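PDB 5GJ3: periplasmic binding protein from Roseiflexus sp. RS-1, which binds heme in the periplasm, two molecules in this form, and probably delivers it to a membrane transporter as part of a bacterial heme-acquisition system. Local coordinates for residues P142-F147 with Q198-L203; T163-M168 with Y242-G247; L54-I59 with P76-Q81. All blocks are in the same frame, centred on the assembly; numbering follows the deposited sequence.

In the fold
Interaction 3 comes first along the chain; the segments of interactions 1 and 2 then alternate, 142-147, 163-168, 198-203 and 242-247. Interactions 1 and 3 lie on opposite sides of the chain's centre, their centres about 40 Å apart, consistent with the two-lobed build of periplasmic binding proteins. Interaction 2 lies between them, about 16 Å from interaction 1 and about 27 Å from interaction 3, centre to centre. Interactions 1 and 2 share one core: Phe147 and Leu203 of the parallel strands pack on Val165 and Leu243 of the helices. Interaction 1 also holds the zinc ligand His144, and interaction 2 holds Leu244 beside one heme, while interaction 3 follows the heme-contacting residues Tyr50 to Arg53.

Interaction 1: P142-F147 with Q198-L203; sequences PPHVLF and QPDVLL. With ZN (zinc ion), chain E.
The carbonyl oxygen of His144 is gripped twice by consecutive amides. Val201 N donates to His144 O over 3.1 Å, nearly along the C=O axis, and Asp200 N reaches the same oxygen at 2.9 Å, tilted from the carbonyl plane. Asp200 also answers with its side chain: CG stands anti to its own carbonyl carbon (chi1 -67°), and OD2 takes the His144 N-H at 2.9 Å on the anti lone pair. OD1 serves Ser268 and a salt bridge to Arg269. Water 1, in the plane of the imidazole, accepts from His144 ND1 at 2.6 Å and donates to Pro142 O and, weakly, to Asp200 OD2; His144 NE2 binds zinc at 2.1 Å, with Asp180 a further ligand. An alanine at Asp200 would probably leave the His144 N-H and the Arg269 charge without their mate. Parallel pairing continues through Leu146 N to Val201 O at 3.0 Å and Leu203 N to Leu146 O at 2.8 Å. Val145 and Val201 run alongside each other on the same face, Val145 CG2 against Val201 CB, and Leu203 CG meets the Phe147 ring at its edge, 3.8 Å from Phe147 CD1. These four side chains face helices 164-171 and 250-267, while Leu202, on the other face, touches helix 228-232; strand 201-205 runs between 144-151 and 235-238 in the mixed sheet.

Interaction 2: T163-M168 with Y242-G247; sequences TAVDVM and YLLGMG
Val165 and Leu244 make the tightest carbon contact of this helix pair, with Leu244 CD2 only 3.4 Å from Val165 CB, closer than usual van der Waals contact. The two side chains meet at a slant, one branch of the leucine pressing on the valine's branch point. Val165 holds CG2 anti to its backbone N (chi1 67° for CG1), and that methyl reaches Leu243 CD2 at 4.3 Å as well. Farther along the helix, the Met168 and Met246 chains pass one another head to tail. Met168 is curled at both chi2 and chi3, which carries its methyl to Leu243 O, with Met168 CE 3.4 Å from that oxygen. Met246, where the backbone leaves helical angles with positive phi, comes the other way: its CE lies 3.9 Å from Met168 SD and 3.9 Å from Val167 CG1. The same methyl touches Ala164, which opens a helix capped by Thr163, at both CB and O, the oxygen 3.8 Å from Met246 CE. Behind the contact, Phe147 and Leu203 back Val165, Phe147 and Leu205 back Leu243, and Ala253 and Leu257 of helix 250-267 meet Met168. This apolar join lies beside bound heme: Leu244 belongs to the pocket of one heme, and Gly245 touches the other. No hydrogen bond crosses between the segments, so their relative position is set without directional bonds, by the close fit of methyls and thioethers, with Met168 CE and Met246 CE each resting against a backbone carbonyl.

Interaction 3: L54-I59 with P76-Q81; sequences LSAEGI and PETLAQ
Ala56 and Thr78 bring the two backbones to 5.1 Å between their CA atoms, where the start of helix 56-60 comes up against helix 76-84. Thr78 does most of the joining, with its two branches doing different work. Its hydroxyl donates to the backbone carbonyl before the helix, Thr78 OG1 to Leu54 O at 2.8 Å, approaching from 32° off the carbonyl plane. Its methyl is set anti to the backbone N by a chi1 of -68° for OG1, and it packs into the corner where the chain turns from extended to helical. There Thr78 CG2 lies 3.8 Å from Leu54 CB and 3.7 Å from Ala56 N, and Ile59 CD1 slants across to it at 3.9 Å. One turn on, Gln81 lays its aliphatic part along the Ala56 methyl, with Gln81 CB 3.8 Å from Ala56 CB; chi2 of Gln81 is well away from a staggered value and its exact amide position is doubtful. Ser55 caps helix 56-60 from within its own segment, Ser55 OG accepting from Gly58 N at 2.8 Å in a fairly straight bond. Leu11 and Ile48 also pack on Leu54 and Ile59, and the backbone of Leu54 is hydrogen-bonded to Gly74. A serine N-cap thus opens a short helix just after the small hairpin of strands 49-50 and 53-54, whose residues Tyr50 to Arg53 contact heme, and a threonine joins it to the helix of a beta-alpha-beta crossover between parallel strands 66-70 and 89-92, the topology of a periplasmic binding protein lobe.

Interaction 1: P142-F147 with Q198-L203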
ATOM      1  N   PRO A 142      21.763   8.310   6.533  1.00 25.34           N
ATOM      2  CA  PRO A 142      20.350   8.169   6.173  1.00 25.14           C
ATOM      3  C   PRO A 142      19.429   9.287   6.701  1.00 23.28           C
ATOM      4  O   PRO A 142      19.519   9.686   7.872  1.00 23.15           O
ATOM      5  CB  PRO A 142      19.961   6.828   6.761  1.00 25.89           C
ATOM      6  CG  PRO A 142      20.966   6.524   7.817  1.00 27.95           C
ATOM      7  CD  PRO A 142      22.244   7.222   7.411  1.00 26.01           C
ATOM      8  N   PRO A 143      18.521   9.750   5.858  1.00 20.16           N
ATOM      9  CA  PRO A 143      17.618  10.804   6.296  1.00 18.47           C
ATOM     10  C   PRO A 143      16.533  10.323   7.259  1.00 18.46           C
ATOM     11  O   PRO A 143      16.051   9.161   7.166  1.00 17.99           O
ATOM     12  CB  PRO A 143      16.999  11.266   4.985  1.00 18.61           C
ATOM     13  CG  PRO A 143      16.892   9.974   4.178  1.00 18.41           C
ATOM     14  CD  PRO A 143      18.235   9.330   4.458  1.00 19.38           C
ATOM     15  N   HIS A 144      16.144  11.203   8.188  1.00 17.38           N
ATOM     16  CA  HIS A 144      14.957  10.971   9.035  1.00 16.82           C
ATOM     17  C   HIS A 144      13.639  11.236   8.262  1.00 16.82           C
ATOM     18  O   HIS A 144      13.440  12.318   7.678  1.00 16.30           O
ATOM     19  CB  HIS A 144      15.018  11.804  10.331  1.00 16.35           C
ATOM     20  CG  HIS A 144      15.761  11.109  11.436  1.00 18.20           C
ATOM     21  ND1 HIS A 144      17.091  10.774  11.327  1.00 17.58           N
ATOM     22  CD2 HIS A 144      15.346  10.616  12.628  1.00 17.71           C
ATOM     23  CE1 HIS A 144      17.481  10.123  12.409  1.00 18.45           C
ATOM     24  NE2 HIS A 144      16.442  10.021  13.218  1.00 18.46           N
ATOM     25  N   VAL A 145      12.757  10.230   8.240  1.00 15.74           N
ATOM     26  CA  VAL A 145      11.578  10.313   7.353  1.00 17.42           C
ATOM     27  C   VAL A 145      10.302  10.224   8.235  1.00 16.80           C
ATOM     28  O   VAL A 145      10.212   9.338   9.080  1.00 17.26           O
ATOM     29  CB  VAL A 145      11.585   9.167   6.300  1.00 16.38           C
ATOM     30  CG1 VAL A 145      10.377   9.266   5.392  1.00 16.32           C
ATOM     31  CG2 VAL A 145      12.861   9.222   5.433  1.00 15.88           C
ATOM     32  N   LEU A 146       9.347  11.133   8.061  1.00 15.88           N
ATOM     33  CA  LEU A 146       8.091  11.003   8.815  1.00 16.76           C
ATOM     34  C   LEU A 146       6.918  10.768   7.845  1.00 17.53           C
ATOM     35  O   LEU A 146       6.682  11.575   6.938  1.00 18.63           O
ATOM     36  CB  LEU A 146       7.848  12.266   9.640  1.00 18.21           C
ATOM     37  CG  LEU A 146       6.717  12.215  10.642  1.00 19.62           C
ATOM     38  CD1 LEU A 146       7.013  11.237  11.805  1.00 19.69           C
ATOM     39  CD2 LEU A 146       6.456  13.657  11.143  1.00 20.69           C
ATOM     40  N   PHE A 147       6.207   9.661   8.018  1.00 18.92           N
ATOM     41  CA  PHE A 147       4.994   9.437   7.245  1.00 19.62           C
ATOM     42  C   PHE A 147       3.757  10.003   7.967  1.00 19.39           C
ATOM     43  O   PHE A 147       3.517   9.660   9.144  1.00 20.24           O
ATOM     44  CB  PHE A 147       4.765   7.936   7.001  1.00 19.64           C
ATOM     45  CG  PHE A 147       3.491   7.651   6.247  1.00 18.40           C
ATOM     46  CD1 PHE A 147       3.462   7.751   4.874  1.00 20.39           C
ATOM     47  CD2 PHE A 147       2.301   7.348   6.929  1.00 20.16           C
ATOM     48  CE1 PHE A 147       2.271   7.529   4.174  1.00 20.51           C
ATOM     49  CE2 PHE A 147       1.116   7.119   6.249  1.00 20.00           C
ATOM     50  CZ  PHE A 147       1.109   7.195   4.864  1.00 19.41           C
ATOM     51  N   GLN A 198      11.693  15.906  13.964  1.00 19.25           N
ATOM     52  CA  GLN A 198      12.389  16.895  13.072  1.00 18.96           C
ATOM     53  C   GLN A 198      12.779  16.252  11.722  1.00 19.38           C
ATOM     54  O   GLN A 198      13.950  16.139  11.396  1.00 17.23           O
ATOM     55  CB  GLN A 198      13.600  17.527  13.769  1.00 18.71           C
ATOM     56  CG  GLN A 198      13.165  18.530  14.821  1.00 19.75           C
ATOM     57  CD  GLN A 198      12.527  19.754  14.194  1.00 20.99           C
ATOM     58  OE1 GLN A 198      13.181  20.504  13.459  1.00 20.43           O
ATOM     59  NE2 GLN A 198      11.261  19.977  14.493  1.00 20.80           N
ATOM     60  N   PRO A 199      11.768  15.806  10.933  1.00 18.21           N
ATOM     61  CA  PRO A 199      12.170  15.056   9.754  1.00 17.57           C
ATOM     62  C   PRO A 199      12.871  15.872   8.638  1.00 17.23           C
ATOM     63  O   PRO A 199      12.568  17.068   8.431  1.00 16.46           O
ATOM     64  CB  PRO A 199      10.829  14.533   9.211  1.00 17.76           C
ATOM     65  CG  PRO A 199       9.848  15.602   9.664  1.00 17.62           C
ATOM     66  CD  PRO A 199      10.314  15.838  11.092  1.00 16.94           C
ATOM     67  N   ASP A 200      13.733  15.168   7.901  1.00 15.71           N
ATOM     68  CA  ASP A 200      14.387  15.617   6.684  1.00 16.70           C
ATOM     69  C   ASP A 200      13.457  15.468   5.481  1.00 17.42           C
ATOM     70  O   ASP A 200      13.562  16.225   4.498  1.00 18.42           O
ATOM     71  CB  ASP A 200      15.636  14.725   6.423  1.00 17.35           C
ATOM     72  CG  ASP A 200      16.720  14.923   7.478  1.00 19.70           C
ATOM     73  OD1 ASP A 200      17.144  16.109   7.623  1.00 21.13           O
ATOM     74  OD2 ASP A 200      17.143  13.934   8.145  1.00 20.62           O
ATOM     75  N   VAL A 201      12.588  14.460   5.552  1.00 17.73           N
ATOM     76  CA  VAL A 201      11.589  14.152   4.496  1.00 19.80           C
ATOM     77  C   VAL A 201      10.210  13.988   5.125  1.00 18.68           C
ATOM     78  O   VAL A 201      10.063  13.293   6.103  1.00 18.04           O
ATOM     79  CB  VAL A 201      11.982  12.848   3.717  1.00 20.15           C
ATOM     80  CG1 VAL A 201      10.961  12.528   2.579  1.00 20.05           C
ATOM     81  CG2 VAL A 201      13.416  12.991   3.170  1.00 19.78           C
ATOM     82  N   LEU A 202       9.202  14.635   4.550  1.00 17.97           N
ATOM     83  CA  LEU A 202       7.815  14.328   4.867  1.00 19.57           C
ATOM     84  C   LEU A 202       7.209  13.411   3.784  1.00 19.48           C
ATOM     85  O   LEU A 202       7.155  13.761   2.593  1.00 20.28           O
ATOM     86  CB  LEU A 202       6.997  15.625   4.993  1.00 20.92           C
ATOM     87  CG  LEU A 202       7.385  16.419   6.254  1.00 22.58           C
ATOM     88  CD1 LEU A 202       6.952  17.861   6.122  1.00 24.76           C
ATOM     89  CD2 LEU A 202       6.769  15.798   7.505  1.00 23.77           C
ATOM     90  N   LEU A 203       6.784  12.233   4.205  1.00 19.28           N
ATOM     91  CA  LEU A 203       6.171  11.277   3.279  1.00 18.47           C
ATOM     92  C   LEU A 203       4.652  11.252   3.516  1.00 17.88           C
ATOM     93  O   LEU A 203       4.196  11.021   4.622  1.00 16.75           O
ATOM     94  CB  LEU A 203       6.805   9.886   3.463  1.00 19.12           C
ATOM     95  CG  LEU A 203       6.348   8.711   2.584  1.00 20.39           C
ATOM     96  CD1 LEU A 203       6.607   8.973   1.121  1.00 19.23           C
ATOM     97  CD2 LEU A 203       7.020   7.404   2.996  1.00 21.12           C
TER
HETATM   98 ZN    ZN E 404      16.026   9.166  15.112  1.00 27.79          ZN
HETATM   99  O   HOH W   1      18.995  11.512   9.754  1.00 24.59           O

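Interaction 2: T163-M168 with Y242-G247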
ATOM      1  N   THR A 163       4.194  -1.419  10.620  1.00 25.33           N
ATOM      2  CA  THR A 163       3.385  -0.932   9.506  1.00 24.63           C
ATOM      3  C   THR A 163       4.147  -1.226   8.207  1.00 23.91           C
ATOM      4  O   THR A 163       5.409  -1.261   8.184  1.00 22.02           O
ATOM      5  CB  THR A 163       3.116   0.610   9.577  1.00 25.80           C
ATOM      6  OG1 THR A 163       4.362   1.330   9.496  1.00 27.25           O
ATOM      7  CG2 THR A 163       2.390   1.019  10.875  1.00 25.96           C
ATOM      8  N   ALA A 164       3.393  -1.415   7.121  1.00 22.95           N
ATOM      9  CA  ALA A 164       3.989  -1.523   5.787  1.00 23.05           C
ATOM     10  C   ALA A 164       4.895  -0.313   5.504  1.00 22.19           C
ATOM     11  O   ALA A 164       5.944  -0.487   4.896  1.00 22.05           O
ATOM     12  CB  ALA A 164       2.905  -1.581   4.718  1.00 23.88           C
ATOM     13  N   VAL A 165       4.465   0.905   5.880  1.00 20.20           N
ATOM     14  CA  VAL A 165       5.243   2.103   5.455  1.00 19.75           C
ATOM     15  C   VAL A 165       6.593   2.109   6.191  1.00 20.33           C
ATOM     16  O   VAL A 165       7.624   2.489   5.611  1.00 19.02           O
ATOM     17  CB  VAL A 165       4.465   3.444   5.574  1.00 22.97           C
ATOM     18  CG1 VAL A 165       4.171   3.805   7.025  1.00 21.12           C
ATOM     19  CG2 VAL A 165       5.238   4.590   4.871  1.00 21.72           C
ATOM     20  N   ASP A 166       6.590   1.615   7.436  1.00 19.21           N
ATOM     21  CA  ASP A 166       7.831   1.486   8.201  1.00 21.91           C
ATOM     22  C   ASP A 166       8.821   0.581   7.457  1.00 21.03           C
ATOM     23  O   ASP A 166      10.002   0.931   7.284  1.00 18.33           O
ATOM     24  CB  ASP A 166       7.554   0.926   9.589  1.00 24.05           C
ATOM     25  CG  ASP A 166       8.793   0.888  10.450  1.00 27.82           C
ATOM     26  OD1 ASP A 166       9.365   1.954  10.746  1.00 27.16           O
ATOM     27  OD2 ASP A 166       9.208  -0.215  10.828  1.00 29.30           O
ATOM     28  N   VAL A 167       8.310  -0.541   6.960  1.00 18.67           N
ATOM     29  CA  VAL A 167       9.114  -1.472   6.172  1.00 19.12           C
ATOM     30  C   VAL A 167       9.624  -0.827   4.871  1.00 17.70           C
ATOM     31  O   VAL A 167      10.791  -1.007   4.476  1.00 17.56           O
ATOM     32  CB  VAL A 167       8.329  -2.801   5.883  1.00 19.02           C
ATOM     33  CG1 VAL A 167       9.103  -3.681   4.914  1.00 19.37           C
ATOM     34  CG2 VAL A 167       8.074  -3.560   7.171  1.00 19.95           C
ATOM     35  N   MET A 168       8.759  -0.077   4.179  1.00 16.46           N
ATOM     36  CA  MET A 168       9.204   0.597   2.957  1.00 17.24           C
ATOM     37  C   MET A 168      10.315   1.665   3.230  1.00 17.68           C
ATOM     38  O   MET A 168      11.277   1.761   2.489  1.00 14.93           O
ATOM     39  CB  MET A 168       8.020   1.243   2.228  1.00 17.96           C
ATOM     40  CG  MET A 168       6.877   0.268   1.879  1.00 18.32           C
ATOM     41  SD  MET A 168       7.402  -0.766   0.495  1.00 21.71           S
ATOM     42  CE  MET A 168       7.243   0.399  -0.890  1.00 20.30           C
ATOM     43  N   TYR A 242       0.025   2.210  -4.402  1.00 16.96           N
ATOM     44  CA  TYR A 242       1.379   2.106  -4.894  1.00 17.02           C
ATOM     45  C   TYR A 242       2.375   2.060  -3.755  1.00 19.09           C
ATOM     46  O   TYR A 242       3.247   1.198  -3.714  1.00 18.51           O
ATOM     47  CB  TYR A 242       1.675   3.325  -5.740  1.00 18.76           C
ATOM     48  CG  TYR A 242       3.053   3.376  -6.397  1.00 18.91           C
ATOM     49  CD1 TYR A 242       3.474   2.368  -7.280  1.00 18.52           C
ATOM     50  CD2 TYR A 242       3.905   4.459  -6.180  1.00 19.67           C
ATOM     51  CE1 TYR A 242       4.713   2.437  -7.910  1.00 20.19           C
ATOM     52  CE2 TYR A 242       5.155   4.558  -6.824  1.00 19.73           C
ATOM     53  CZ  TYR A 242       5.552   3.539  -7.679  1.00 20.45           C
ATOM     54  OH  TYR A 242       6.762   3.593  -8.304  1.00 19.29           O
ATOM     55  N   LEU A 243       2.281   3.003  -2.827  1.00 19.95           N
ATOM     56  CA  LEU A 243       3.213   2.999  -1.688  1.00 20.52           C
ATOM     57  C   LEU A 243       3.012   1.824  -0.706  1.00 21.10           C
ATOM     58  O   LEU A 243       3.982   1.218  -0.259  1.00 21.15           O
ATOM     59  CB  LEU A 243       3.128   4.315  -0.927  1.00 22.46           C
ATOM     60  CG  LEU A 243       3.938   4.425   0.366  1.00 23.99           C
ATOM     61  CD1 LEU A 243       5.442   4.366   0.092  1.00 21.19           C
ATOM     62  CD2 LEU A 243       3.558   5.703   1.108  1.00 22.68           C
ATOM     63  N   LEU A 244       1.764   1.513  -0.390  1.00 20.83           N
ATOM     64  CA  LEU A 244       1.416   0.676   0.757  1.00 21.44           C
ATOM     65  C   LEU A 244       0.810  -0.708   0.441  1.00 20.99           C
ATOM     66  O   LEU A 244       0.704  -1.552   1.353  1.00 21.11           O
ATOM     67  CB  LEU A 244       0.452   1.450   1.666  1.00 23.21           C
ATOM     68  CG  LEU A 244       0.999   2.753   2.247  1.00 26.60           C
ATOM     69  CD1 LEU A 244      -0.149   3.398   3.012  1.00 25.14           C
ATOM     70  CD2 LEU A 244       2.164   2.474   3.201  1.00 26.53           C
ATOM     71  N   GLY A 245       0.453  -0.942  -0.825  1.00 22.42           N
ATOM     72  CA  GLY A 245      -0.088  -2.252  -1.280  1.00 22.96           C
ATOM     73  C   GLY A 245       0.757  -3.525  -1.143  1.00 24.59           C
ATOM     74  O   GLY A 245       0.190  -4.636  -1.056  1.00 23.71           O
ATOM     75  N   MET A 246       2.087  -3.413  -1.089  1.00 19.64           N
ATOM     76  CA  MET A 246       2.914  -4.632  -0.981  1.00 21.81           C
ATOM     77  C   MET A 246       2.554  -5.638  -2.090  1.00 21.53           C
ATOM     78  O   MET A 246       2.302  -6.831  -1.870  1.00 21.11           O
ATOM     79  CB  MET A 246       2.856  -5.236   0.426  1.00 22.13           C
ATOM     80  CG  MET A 246       3.606  -4.370   1.451  1.00 26.56           C
ATOM     81  SD  MET A 246       5.390  -4.204   1.108  1.00 32.61           S
ATOM     82  CE  MET A 246       5.899  -3.626   2.732  1.00 31.77           C
ATOM     83  N   GLY A 247       2.495  -5.102  -3.303  1.00 23.34           N
ATOM     84  CA  GLY A 247       2.059  -5.865  -4.451  1.00 22.61           C
ATOM     85  C   GLY A 247       3.122  -5.857  -5.507  1.00 20.67           C
ATOM     86  O   GLY A 247       4.297  -5.710  -5.181  1.00 22.14           O
TER

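Interaction 3: L54-I59 with P76-Q81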
ATOM      1  N   LEU A  54     -17.293  -5.028   3.635  1.00 16.88           N
ATOM      2  CA  LEU A  54     -17.800  -5.618   2.405  1.00 16.05           C
ATOM      3  C   LEU A  54     -19.259  -5.957   2.476  1.00 14.88           C
ATOM      4  O   LEU A  54     -19.716  -6.443   3.483  1.00 14.67           O
ATOM      5  CB  LEU A  54     -16.984  -6.910   2.074  1.00 13.97           C
ATOM      6  CG  LEU A  54     -15.518  -6.588   1.698  1.00 14.36           C
ATOM      7  CD1 LEU A  54     -14.711  -7.868   1.927  1.00 16.21           C
ATOM      8  CD2 LEU A  54     -15.326  -6.119   0.286  1.00 15.91           C
ATOM      9  N   SER A  55     -19.977  -5.732   1.375  1.00 17.59           N
ATOM     10  CA  SER A  55     -21.391  -6.140   1.252  1.00 17.70           C
ATOM     11  C   SER A  55     -21.525  -7.625   0.789  1.00 17.50           C
ATOM     12  O   SER A  55     -21.155  -7.950  -0.354  1.00 16.34           O
ATOM     13  CB  SER A  55     -22.071  -5.330   0.173  1.00 18.01           C
ATOM     14  OG  SER A  55     -23.381  -5.819  -0.034  1.00 18.99           O
ATOM     15  N   ALA A  56     -22.086  -8.487   1.628  1.00 16.70           N
ATOM     16  CA  ALA A  56     -22.365  -9.867   1.232  1.00 19.16           C
ATOM     17  C   ALA A  56     -23.269  -9.902  -0.011  1.00 21.53           C
ATOM     18  O   ALA A  56     -22.970 -10.620  -0.981  1.00 20.03           O
ATOM     19  CB  ALA A  56     -22.980 -10.668   2.400  1.00 19.44           C
ATOM     20  N   GLU A  57     -24.357  -9.132   0.006  1.00 22.26           N
ATOM     21  CA  GLU A  57     -25.279  -9.078  -1.152  1.00 27.32           C
ATOM     22  C   GLU A  57     -24.616  -8.515  -2.423  1.00 26.97           C
ATOM     23  O   GLU A  57     -24.837  -9.027  -3.514  1.00 26.80           O
ATOM     24  CB  GLU A  57     -26.576  -8.308  -0.819  1.00 32.12           C
ATOM     25  CG  GLU A  57     -27.505  -8.011  -2.014  1.00 39.21           C
ATOM     26  CD  GLU A  57     -28.121  -9.258  -2.680  1.00 46.54           C
ATOM     27  OE1 GLU A  57     -27.986 -10.395  -2.147  1.00 53.15           O
ATOM     28  OE2 GLU A  57     -28.750  -9.114  -3.765  1.00 50.19           O
ATOM     29  N   GLY A  58     -23.788  -7.482  -2.277  1.00 24.36           N
ATOM     30  CA  GLY A  58     -23.046  -6.947  -3.397  1.00 23.41           C
ATOM     31  C   GLY A  58     -22.102  -7.976  -4.028  1.00 22.96           C
ATOM     32  O   GLY A  58     -21.940  -8.012  -5.238  1.00 25.04           O
ATOM     33  N   ILE A  59     -21.454  -8.799  -3.211  1.00 19.80           N
ATOM     34  CA  ILE A  59     -20.607  -9.860  -3.750  1.00 18.77           C
ATOM     35  C   ILE A  59     -21.513 -10.969  -4.379  1.00 20.16           C
ATOM     36  O   ILE A  59     -21.269 -11.419  -5.507  1.00 20.08           O
ATOM     37  CB  ILE A  59     -19.732 -10.513  -2.622  1.00 16.07           C
ATOM     38  CG1 ILE A  59     -18.684  -9.535  -2.083  1.00 15.87           C
ATOM     39  CG2 ILE A  59     -19.025 -11.782  -3.117  1.00 16.36           C
ATOM     40  CD1 ILE A  59     -18.259  -9.848  -0.639  1.00 14.13           C
ATOM     41  N   PRO A  76     -15.861 -10.215   9.458  1.00 18.84           N
ATOM     42  CA  PRO A  76     -16.023 -11.694   9.433  1.00 21.19           C
ATOM     43  C   PRO A  76     -17.430 -12.219   9.052  1.00 22.20           C
ATOM     44  O   PRO A  76     -17.547 -13.290   8.404  1.00 20.87           O
ATOM     45  CB  PRO A  76     -15.721 -12.095  10.903  1.00 21.94           C
ATOM     46  CG  PRO A  76     -14.714 -11.087  11.360  1.00 20.45           C
ATOM     47  CD  PRO A  76     -15.182  -9.769  10.699  1.00 21.77           C
ATOM     48  N   GLU A  77     -18.484 -11.504   9.447  1.00 21.03           N
ATOM     49  CA  GLU A  77     -19.871 -11.901   9.128  1.00 21.44           C
ATOM     50  C   GLU A  77     -20.156 -11.889   7.596  1.00 20.89           C
ATOM     51  O   GLU A  77     -20.958 -12.708   7.062  1.00 18.41           O
ATOM     52  CB  GLU A  77     -20.892 -11.008   9.915  1.00 23.83           C
ATOM     53  CG  GLU A  77     -20.770 -11.157  11.458  1.00 26.07           C
ATOM     54  CD  GLU A  77     -19.658 -10.313  12.078  1.00 27.46           C
ATOM     55  OE1 GLU A  77     -19.038  -9.498  11.351  1.00 26.03           O
ATOM     56  OE2 GLU A  77     -19.363 -10.427  13.308  1.00 35.47           O
ATOM     57  N   THR A  78     -19.475 -11.014   6.863  1.00 17.87           N
ATOM     58  CA  THR A  78     -19.617 -11.100   5.402  1.00 18.75           C
ATOM     59  C   THR A  78     -18.935 -12.365   4.825  1.00 19.76           C
ATOM     60  O   THR A  78     -19.533 -13.048   3.967  1.00 18.00           O
ATOM     61  CB  THR A  78     -19.125  -9.825   4.719  1.00 18.78           C
ATOM     62  OG1 THR A  78     -20.040  -8.778   5.070  1.00 18.48           O
ATOM     63  CG2 THR A  78     -19.021  -9.989   3.154  1.00 18.21           C
ATOM     64  N   LEU A  79     -17.703 -12.650   5.249  1.00 17.78           N
ATOM     65  CA  LEU A  79     -17.036 -13.895   4.812  1.00 18.11           C
ATOM     66  C   LEU A  79     -17.917 -15.117   5.120  1.00 17.35           C
ATOM     67  O   LEU A  79     -18.064 -16.021   4.278  1.00 18.93           O
ATOM     68  CB  LEU A  79     -15.633 -14.055   5.452  1.00 19.04           C
ATOM     69  CG  LEU A  79     -14.606 -12.940   5.178  1.00 21.04           C
ATOM     70  CD1 LEU A  79     -13.221 -13.209   5.797  1.00 22.70           C
ATOM     71  CD2 LEU A  79     -14.518 -12.620   3.708  1.00 22.03           C
ATOM     72  N   ALA A  80     -18.512 -15.137   6.314  1.00 16.01           N
ATOM     73  CA  ALA A  80     -19.385 -16.245   6.734  1.00 17.63           C
ATOM     74  C   ALA A  80     -20.595 -16.419   5.812  1.00 18.20           C
ATOM     75  O   ALA A  80     -20.968 -17.540   5.495  1.00 18.52           O
ATOM     76  CB  ALA A  80     -19.815 -16.118   8.200  1.00 16.44           C
ATOM     77  N   GLN A  81     -21.194 -15.326   5.338  1.00 18.33           N
ATOM     78  CA  GLN A  81     -22.293 -15.472   4.390  1.00 20.10           C
ATOM     79  C   GLN A  81     -21.826 -16.032   3.058  1.00 19.81           C
ATOM     80  O   GLN A  81     -22.576 -16.755   2.407  1.00 18.92           O
ATOM     81  CB  GLN A  81     -22.919 -14.115   4.097  1.00 22.42           C
ATOM     82  CG  GLN A  81     -23.550 -13.518   5.326  1.00 31.23           C
ATOM     83  CD  GLN A  81     -24.883 -12.942   4.984  1.00 38.55           C
ATOM     84  OE1 GLN A  81     -25.863 -13.671   4.899  1.00 51.54           O
ATOM     85  NE2 GLN A  81     -24.933 -11.640   4.776  1.00 39.75           N
TER